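Dipeptidase AC. Metallo peptidase. MEROPS family M19 (Rhodobacter sphaeroides, PDB 3LY0) probably hydrolyses dipeptides as a zinc metallopeptidase of the membrane dipeptidase family, and binds a phosphinate mimic of L-Ala-D-Ala at its two-zinc centre. Local coordinates at residues A[153-158]-A[204-209]; A[193-198]-A[222-227]; A[249-254]-A[259-264]. All coordinates share one frame; numbering follows the deposited sequence.

Interaction 1: residues A[153-158]-A[204-209]; sequences LFHSLG and LKIMLD
The imidazole of H155 is the one group on the 153-158 side that reaches residues 204-209, and it meets both L204 and I206. Its CD2 lies 3.7 Å from I206 CG1 and 3.8 Å from I206 CD1, the isoleucine approaching the ring at a slant. Over one face of the ring sits L204 CB, 4.2 Å above the plane and offset toward the rim. H155 NE2 comes within 3.4 Å of L204 O. H155 reaches this place because its CG is anti to the backbone N (chi1 180°), which throws the ring off the helix toward the other segment.

Further out, each segment is held at a helix end. G158, with positive phi, closes helix 149-157 in a Schellman motif, and its N bonds to H155 O at 3.1 Å. K205, also with positive phi, ends helix 192-204 likewise, with I206 N bonded to C201 O. I206 then packs on C201 and on L162, while M207 forms backbone hydrogen bonds with R160 and L162 of strand 159-163. Through H155, helix 149-157 thus meets the turn leading from helix 192-204 into strand 207-208, beside the parallel strands of the TIM-barrel fold.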
loop_
_atom_site.group_PDB
_atom_site.type_symbol
_atom_site.label_atom_id
_atom_site.label_comp_id
_atom_site.label_asym_id
_atom_site.label_seq_id
_atom_site.Cartn_x
_atom_site.Cartn_y
_atom_site.Cartn_z
ATOM N N LEU A 153 -13.527 -0.053 -17.373
ATOM C CA LEU A 153 -13.761 1.379 -17.222
ATOM C C LEU A 153 -12.660 2.041 -16.402
ATOM O O LEU A 153 -12.065 3.028 -16.838
ATOM C CB LEU A 153 -15.110 1.643 -16.563
ATOM C CG LEU A 153 -16.340 1.298 -17.397
ATOM C CD1 LEU A 153 -17.581 1.531 -16.561
ATOM C CD2 LEU A 153 -16.383 2.155 -18.643
ATOM N N PHE A 154 -12.374 1.494 -15.224
ATOM C CA PHE A 154 -11.354 2.094 -14.373
ATOM C C PHE A 154 -9.986 2.050 -15.040
ATOM O O PHE A 154 -9.221 3.000 -14.941
ATOM C CB PHE A 154 -11.336 1.440 -12.979
ATOM C CG PHE A 154 -12.339 2.031 -12.021
ATOM C CD1 PHE A 154 -12.061 3.218 -11.353
ATOM C CD2 PHE A 154 -13.552 1.396 -11.774
ATOM C CE1 PHE A 154 -12.975 3.771 -10.466
ATOM C CE2 PHE A 154 -14.479 1.940 -10.888
ATOM C CZ PHE A 154 -14.185 3.136 -10.234
ATOM N N HIS A 155 -9.675 0.955 -15.723
ATOM C CA HIS A 155 -8.415 0.864 -16.441
ATOM C C HIS A 155 -8.303 1.978 -17.485
ATOM O O HIS A 155 -7.243 2.600 -17.637
ATOM C CB HIS A 155 -8.287 -0.497 -17.113
ATOM C CG HIS A 155 -7.016 -0.657 -17.878
ATOM N ND1 HIS A 155 -6.952 -0.499 -19.247
ATOM C CD2 HIS A 155 -5.754 -0.925 -17.466
ATOM C CE1 HIS A 155 -5.704 -0.684 -19.647
ATOM N NE2 HIS A 155 -4.960 -0.945 -18.587
ATOM N N SER A 156 -9.400 2.230 -18.187
ATOM C CA SER A 156 -9.421 3.239 -19.233
ATOM C C SER A 156 -9.115 4.619 -18.691
ATOM O O SER A 156 -8.504 5.438 -19.383
ATOM C CB SER A 156 -10.778 3.241 -19.919
ATOM O OG SER A 156 -10.924 2.088 -20.726
ATOM N N LEU A 157 -9.537 4.891 -17.462
ATOM C CA LEU A 157 -9.287 6.204 -16.883
ATOM C C LEU A 157 -8.020 6.296 -16.023
ATOM O O LEU A 157 -7.735 7.349 -15.447
ATOM C CB LEU A 157 -10.530 6.742 -16.164
ATOM C CG LEU A 157 -11.133 5.913 -15.036
ATOM C CD1 LEU A 157 -10.265 6.011 -13.797
ATOM C CD2 LEU A 157 -12.519 6.429 -14.725
ATOM N N GLY A 158 -7.253 5.207 -15.951
ATOM C CA GLY A 158 -5.920 5.270 -15.379
ATOM C C GLY A 158 -5.586 4.279 -14.279
ATOM O O GLY A 158 -4.477 4.294 -13.761
ATOM N N LEU A 204 -4.922 -7.181 -18.793
ATOM C CA LEU A 204 -4.867 -5.726 -18.863
ATOM C C LEU A 204 -3.563 -5.137 -18.338
ATOM O O LEU A 204 -3.345 -3.930 -18.453
ATOM C CB LEU A 204 -6.040 -5.119 -18.097
ATOM C CG LEU A 204 -7.416 -5.370 -18.730
ATOM C CD1 LEU A 204 -8.525 -4.860 -17.816
ATOM C CD2 LEU A 204 -7.494 -4.713 -20.103
ATOM N N LYS A 205 -2.705 -5.990 -17.768
ATOM C CA LYS A 205 -1.450 -5.547 -17.151
ATOM C C LYS A 205 -1.712 -4.566 -16.009
ATOM O O LYS A 205 -1.035 -3.539 -15.877
ATOM C CB LYS A 205 -0.520 -4.930 -18.198
ATOM C CG LYS A 205 -0.253 -5.839 -19.390
ATOM C CD LYS A 205 0.464 -7.100 -18.951
ATOM C CE LYS A 205 0.647 -8.075 -20.112
ATOM N NZ LYS A 205 -0.623 -8.777 -20.489
ATOM N N ILE A 206 -2.718 -4.887 -15.206
ATOM C CA ILE A 206 -2.990 -4.217 -13.935
ATOM C C ILE A 206 -2.298 -5.006 -12.829
ATOM O O ILE A 206 -2.521 -6.205 -12.690
ATOM C CB ILE A 206 -4.511 -4.164 -13.656
ATOM C CG1 ILE A 206 -5.208 -3.296 -14.712
ATOM C CG2 ILE A 206 -4.790 -3.634 -12.248
ATOM C CD1 ILE A 206 -6.718 -3.300 -14.613
ATOM N N MET A 207 -1.454 -4.337 -12.045
ATOM C CA MET A 207 -0.741 -4.999 -10.950
ATOM C C MET A 207 -1.724 -5.470 -9.892
ATOM O O MET A 207 -2.605 -4.725 -9.484
ATOM C CB MET A 207 0.263 -4.026 -10.315
ATOM C CG MET A 207 1.280 -4.651 -9.328
ATOM S SD MET A 207 2.109 -3.424 -8.237
ATOM C CE MET A 207 0.912 -3.368 -6.899
ATOM N N LEU A 208 -1.563 -6.711 -9.446
ATOM C CA LEU A 208 -2.349 -7.226 -8.331
ATOM C C LEU A 208 -1.592 -7.033 -7.029
ATOM O O LEU A 208 -0.397 -7.306 -6.955
ATOM C CB LEU A 208 -2.623 -8.711 -8.541
ATOM C CG LEU A 208 -3.586 -8.997 -9.684
ATOM C CD1 LEU A 208 -3.347 -10.396 -10.237
ATOM C CD2 LEU A 208 -5.013 -8.826 -9.197
ATOM N N ASP A 209 -2.300 -6.562 -6.009
ATOM C CA ASP A 209 -1.717 -6.308 -4.698
ATOM C C ASP A 209 -2.297 -7.309 -3.700
ATOM O O ASP A 209 -3.520 -7.375 -3.505
ATOM C CB ASP A 209 -2.052 -4.881 -4.265
ATOM C CG ASP A 209 -1.438 -4.501 -2.923
ATOM O OD1 ASP A 209 -0.630 -5.273 -2.354
ATOM O OD2 ASP A 209 -1.779 -3.399 -2.435
#

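Interaction 2: residues A[193-198]-A[222-227]; sequences AGRRLV and ARLSDA
Residues 193-198 of helix 192-204 come up against the last turn of helix 215-224 and the bend that follows it, with the closest CA atoms, those of V198 and S225, 6.3 Å apart. No hydrogen bond crosses between the segments; aliphatic carbon does the touching. V198 presents a single methyl: CG1 is anti to the backbone N (chi1 170°), and it rests 4.0 Å from L224 CB and 3.9 Å from S225 CA. That one branch therefore straddles the point where the chain leaves the helix, meeting L224 on the helical side and S225 just beyond.

One turn earlier, R195 uses its stem. Its CG lies 3.7 Å from L224 CD1, with CD at 3.9 Å from the same methyl, and the two side chains pass each other at a slant. The arginine chain bends at chi3 (-73°), so the guanidinium group turns aside while the methylenes cover the leucine tip. R195 NE and R223 NH2 are 5.7 Å apart, two like charges on the exposed side and not in contact with each other, and R223 has D220 as a salt-bridge partner.

The bend is held by its own ST turn and by N202 of helix 192-204. S225 OG accepts the backbone N of A227 at 3.1 Å, with an N-H...O angle of 158°, and it is also hydrogen-bonded to ND2 of N202, whose OD1 takes D226 N. Beneath, L208 of strand 207-208 touches both V198 and S225. The result is two successive helices of a beta/alpha barrel packed side by side outside the strand that links them, with an ST turn just after the end of the second helix.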
loop_
_atom_site.group_PDB
_atom_site.type_symbol
_atom_site.label_atom_id
_atom_site.label_comp_id
_atom_site.label_asym_id
_atom_site.label_seq_id
_atom_site.Cartn_x
_atom_site.Cartn_y
_atom_site.Cartn_z
ATOM N N ALA A 193 -15.308 -15.450 -9.347
ATOM C CA ALA A 193 -15.139 -14.080 -9.830
ATOM C C ALA A 193 -13.724 -13.564 -9.557
ATOM O O ALA A 193 -13.136 -12.883 -10.400
ATOM C CB ALA A 193 -16.172 -13.162 -9.202
ATOM N N GLY A 194 -13.187 -13.894 -8.385
ATOM C CA GLY A 194 -11.821 -13.531 -8.044
ATOM C C GLY A 194 -10.801 -14.158 -8.979
ATOM O O GLY A 194 -9.814 -13.532 -9.363
ATOM N N ARG A 195 -11.033 -15.412 -9.358
ATOM C CA ARG A 195 -10.156 -16.072 -10.307
ATOM C C ARG A 195 -10.228 -15.372 -11.664
ATOM O O ARG A 195 -9.203 -15.132 -12.299
ATOM C CB ARG A 195 -10.499 -17.567 -10.411
ATOM C CG ARG A 195 -10.286 -18.299 -9.091
ATOM C CD ARG A 195 -10.296 -19.819 -9.236
ATOM N NE ARG A 195 -11.629 -20.363 -9.490
ATOM C CZ ARG A 195 -12.529 -20.632 -8.545
ATOM N NH1 ARG A 195 -12.253 -20.401 -7.267
ATOM N NH2 ARG A 195 -13.714 -21.133 -8.879
ATOM N N ARG A 196 -11.437 -15.023 -12.105
ATOM C CA ARG A 196 -11.573 -14.252 -13.338
ATOM C C ARG A 196 -10.911 -12.877 -13.242
ATOM O O ARG A 196 -10.316 -12.399 -14.210
ATOM C CB ARG A 196 -13.039 -14.130 -13.757
ATOM C CG ARG A 196 -13.622 -15.437 -14.290
ATOM C CD ARG A 196 -15.046 -15.259 -14.816
ATOM N NE ARG A 196 -16.013 -15.031 -13.747
ATOM C CZ ARG A 196 -16.560 -13.850 -13.481
ATOM N NH1 ARG A 196 -16.230 -12.788 -14.206
ATOM N NH2 ARG A 196 -17.432 -13.727 -12.492
ATOM N N LEU A 197 -11.019 -12.251 -12.073
ATOM C CA LEU A 197 -10.367 -10.963 -11.830
ATOM C C LEU A 197 -8.844 -11.039 -11.978
ATOM O O LEU A 197 -8.227 -10.160 -12.582
ATOM C CB LEU A 197 -10.752 -10.420 -10.454
ATOM C CG LEU A 197 -10.104 -9.092 -10.059
ATOM C CD1 LEU A 197 -10.627 -7.944 -10.920
ATOM C CD2 LEU A 197 -10.373 -8.820 -8.604
ATOM N N VAL A 198 -8.236 -12.092 -11.437
ATOM C CA VAL A 198 -6.801 -12.287 -11.610
ATOM C C VAL A 198 -6.441 -12.389 -13.087
ATOM O O VAL A 198 -5.522 -11.736 -13.561
ATOM C CB VAL A 198 -6.302 -13.546 -10.854
ATOM C CG1 VAL A 198 -4.866 -13.887 -11.247
ATOM C CG2 VAL A 198 -6.421 -13.343 -9.357
ATOM N N ALA A 222 -0.966 -16.836 -6.309
ATOM C CA ALA A 222 0.341 -17.399 -6.634
ATOM C C ALA A 222 0.240 -18.482 -7.703
ATOM O O ALA A 222 1.133 -18.636 -8.532
ATOM C CB ALA A 222 0.995 -17.954 -5.385
ATOM N N ARG A 223 -0.855 -19.234 -7.668
ATOM C CA ARG A 223 -1.066 -20.317 -8.621
ATOM C C ARG A 223 -1.534 -19.797 -9.981
ATOM O O ARG A 223 -1.190 -20.361 -11.017
ATOM C CB ARG A 223 -2.087 -21.303 -8.052
ATOM C CG ARG A 223 -2.337 -22.521 -8.938
ATOM C CD ARG A 223 -3.328 -23.487 -8.295
ATOM N NE ARG A 223 -4.692 -22.966 -8.324
ATOM C CZ ARG A 223 -5.338 -22.491 -7.264
ATOM N NH1 ARG A 223 -4.751 -22.475 -6.073
ATOM N NH2 ARG A 223 -6.579 -22.036 -7.398
ATOM N N LEU A 224 -2.296 -18.707 -9.969
ATOM C CA LEU A 224 -3.005 -18.251 -11.171
ATOM C C LEU A 224 -2.363 -17.100 -11.932
ATOM O O LEU A 224 -2.505 -17.003 -13.150
ATOM C CB LEU A 224 -4.441 -17.861 -10.810
ATOM C CG LEU A 224 -5.303 -19.018 -10.301
ATOM C CD1 LEU A 224 -6.594 -18.519 -9.669
ATOM C CD2 LEU A 224 -5.577 -20.005 -11.436
ATOM N N SER A 225 -1.682 -16.209 -11.221
ATOM C CA SER A 225 -1.166 -15.007 -11.851
ATOM C C SER A 225 0.062 -15.301 -12.692
ATOM O O SER A 225 0.930 -16.081 -12.279
ATOM C CB SER A 225 -0.816 -13.964 -10.791
ATOM O OG SER A 225 -0.253 -12.815 -11.407
ATOM N N ASP A 226 0.141 -14.678 -13.865
ATOM C CA ASP A 226 1.314 -14.821 -14.725
ATOM C C ASP A 226 2.336 -13.700 -14.494
ATOM O O ASP A 226 3.323 -13.566 -15.232
ATOM C CB ASP A 226 0.903 -14.907 -16.204
ATOM C CG ASP A 226 0.372 -13.587 -16.761
ATOM O OD1 ASP A 226 0.323 -12.573 -16.038
ATOM O OD2 ASP A 226 0.005 -13.565 -17.951
ATOM N N ALA A 227 2.103 -12.913 -13.449
ATOM C CA ALA A 227 2.911 -11.730 -13.177
ATOM C C ALA A 227 3.530 -11.787 -11.775
ATOM O O ALA A 227 3.095 -12.561 -10.925
ATOM C CB ALA A 227 2.054 -10.471 -13.347
#

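Interaction 3: residues A[249-254]-A[259-264]; sequences RQLAMI and GMVGLN
I254 has CG1 anti to its carbonyl carbon (chi1 -68°), leaving CG2 anti to the backbone N, so the two branches set off in different directions. V261 carries CG1 anti to its own backbone N, which leaves CG2 to meet the isoleucine. I254 CD1 then touches V261 CG2 at 3.8 Å, the two side chains crossing at about a right angle. I254 CG2 leans mainly on the backbone, 3.6 Å from M260 N and 4.0 Å from G259 CA. A turn earlier on the helix, L251 CD2 adds a looser touch on V261 CG2 at 4.3 Å.

Where the segments come nearest, the helix's last turns are tied to the residue just before the strand by one bond: G259 N donates to I254 O at 3.0 Å, with an N-H...O angle of 148° and the donor tilted 31° out of the carbonyl plane. S257 OG is a second partner of that carbonyl.

L296 of helix 283-296 packs on both I254 and V261, and L292 on L251, so that helix packs over the same apolar group. M260 faces the other way, onto helix 336-354. The contact completes the beta-alpha-beta unit of strand 230-231, helix 248-256 and strand 260-263. The side chain of V261 is about 8 Å from that of H233, a zinc ligand, so the contact lies near the metal site without belonging to it. Its chemistry is almost wholly apolar: buried branched side chains fix the helix against the strand, while one backbone hydrogen bond links the helix to the residue before the strand.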
loop_
_atom_site.group_PDB
_atom_site.type_symbol
_atom_site.label_atom_id
_atom_site.label_comp_id
_atom_site.label_asym_id
_atom_site.label_seq_id
_atom_site.Cartn_x
_atom_site.Cartn_y
_atom_site.Cartn_z
ATOM N N ARG A 249 7.067 -18.722 4.090
ATOM C CA ARG A 249 6.583 -19.491 2.954
ATOM C C ARG A 249 6.034 -18.553 1.886
ATOM O O ARG A 249 6.310 -18.713 0.700
ATOM C CB ARG A 249 5.507 -20.487 3.380
ATOM C CG ARG A 249 5.123 -21.456 2.263
ATOM C CD ARG A 249 3.896 -22.272 2.608
ATOM N NE ARG A 249 2.722 -21.418 2.761
ATOM C CZ ARG A 249 1.922 -21.063 1.757
ATOM N NH1 ARG A 249 2.159 -21.503 0.529
ATOM N NH2 ARG A 249 0.887 -20.273 1.985
ATOM N N GLN A 250 5.258 -17.568 2.322
ATOM C CA GLN A 250 4.736 -16.574 1.390
ATOM C C GLN A 250 5.864 -15.752 0.752
ATOM O O GLN A 250 5.863 -15.480 -0.453
ATOM C CB GLN A 250 3.743 -15.659 2.100
ATOM C CG GLN A 250 2.428 -16.327 2.454
ATOM C CD GLN A 250 1.521 -15.400 3.223
ATOM O OE1 GLN A 250 1.874 -14.932 4.297
ATOM N NE2 GLN A 250 0.348 -15.105 2.665
ATOM N N LEU A 251 6.834 -15.349 1.565
ATOM C CA LEU A 251 7.976 -14.614 1.041
ATOM C C LEU A 251 8.715 -15.423 -0.031
ATOM O O LEU A 251 9.160 -14.870 -1.040
ATOM C CB LEU A 251 8.935 -14.211 2.171
ATOM C CG LEU A 251 8.402 -13.213 3.201
ATOM C CD1 LEU A 251 9.436 -13.013 4.299
ATOM C CD2 LEU A 251 8.047 -11.878 2.566
ATOM N N ALA A 252 8.866 -16.727 0.194
ATOM C CA ALA A 252 9.582 -17.566 -0.763
ATOM C C ALA A 252 8.849 -17.611 -2.100
ATOM O O ALA A 252 9.470 -17.605 -3.154
ATOM C CB ALA A 252 9.774 -18.972 -0.204
ATOM N N MET A 253 7.524 -17.656 -2.047
ATOM C CA MET A 253 6.724 -17.647 -3.263
ATOM C C MET A 253 6.851 -16.305 -3.992
ATOM O O MET A 253 6.967 -16.266 -5.215
ATOM C CB MET A 253 5.275 -17.992 -2.921
ATOM C CG MET A 253 5.158 -19.344 -2.206
ATOM S SD MET A 253 3.649 -19.615 -1.256
ATOM C CE MET A 253 2.448 -19.506 -2.556
ATOM N N ILE A 254 6.844 -15.209 -3.237
ATOM C CA ILE A 254 7.025 -13.887 -3.828
ATOM C C ILE A 254 8.394 -13.811 -4.507
ATOM O O ILE A 254 8.511 -13.336 -5.642
ATOM C CB ILE A 254 6.856 -12.774 -2.769
ATOM C CG1 ILE A 254 5.393 -12.705 -2.307
ATOM C CG2 ILE A 254 7.340 -11.422 -3.306
ATOM C CD1 ILE A 254 5.167 -11.855 -1.056
ATOM N N GLY A 259 8.976 -10.941 -7.385
ATOM C CA GLY A 259 7.982 -9.980 -6.939
ATOM C C GLY A 259 8.507 -8.812 -6.119
ATOM O O GLY A 259 9.619 -8.337 -6.320
ATOM N N MET A 260 7.684 -8.324 -5.199
ATOM C CA MET A 260 8.035 -7.106 -4.480
ATOM C C MET A 260 7.211 -6.999 -3.215
ATOM O O MET A 260 6.004 -7.305 -3.209
ATOM C CB MET A 260 7.748 -5.899 -5.384
ATOM C CG MET A 260 8.166 -4.549 -4.812
ATOM S SD MET A 260 9.982 -4.268 -4.695
ATOM C CE MET A 260 9.967 -2.573 -4.096
ATOM N N VAL A 261 7.876 -6.585 -2.136
ATOM C CA VAL A 261 7.184 -6.282 -0.888
ATOM C C VAL A 261 7.556 -4.883 -0.436
ATOM O O VAL A 261 8.739 -4.541 -0.356
ATOM C CB VAL A 261 7.510 -7.304 0.229
ATOM C CG1 VAL A 261 6.871 -6.864 1.548
ATOM C CG2 VAL A 261 7.010 -8.689 -0.162
ATOM N N GLY A 262 6.539 -4.067 -0.162
ATOM C CA GLY A 262 6.765 -2.752 0.405
ATOM C C GLY A 262 6.632 -2.765 1.920
ATOM O O GLY A 262 5.636 -3.258 2.456
ATOM N N LEU A 263 7.642 -2.232 2.606
ATOM C CA LEU A 263 7.630 -2.143 4.061
ATOM C C LEU A 263 6.558 -1.182 4.568
ATOM O O LEU A 263 6.579 0.004 4.244
ATOM C CB LEU A 263 8.996 -1.684 4.570
ATOM C CG LEU A 263 9.136 -1.679 6.097
ATOM C CD1 LEU A 263 9.473 -3.060 6.629
ATOM C CD2 LEU A 263 10.187 -0.650 6.530
ATOM N N ASN A 264 5.638 -1.706 5.380
ATOM C CA ASN A 264 4.553 -0.920 5.957
ATOM C C ASN A 264 5.051 -0.221 7.228
ATOM O O ASN A 264 5.651 -0.869 8.094
ATOM C CB ASN A 264 3.383 -1.861 6.260
ATOM C CG ASN A 264 2.105 -1.121 6.572
ATOM O OD1 ASN A 264 2.133 -0.050 7.167
ATOM N ND2 ASN A 264 0.975 -1.688 6.162
#

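How the interactions relate
Following the chain from the N terminus, helix 149-157 comes first, then helix 192-204, whose far end runs into strand 207-208. Interaction 1 closes the loop from 153-158 to 204-209; interaction 2 opens inside it at 193-198 and closes beyond it at 222-227, so the two cross. They meet at L208, whose CD1 lies 3.9 Å from V198 CG1. Interaction 3 comes later in series, a short loop from 249-254 to 259-264. It touches interaction 2 through A222 and M253, but not interaction 1. Interaction 1 joins helix 149-157 to the turn before strand 207-208, interaction 2 joins helices 192-204 and 215-224, and interaction 3 joins helix 248-256 to strand 260-263.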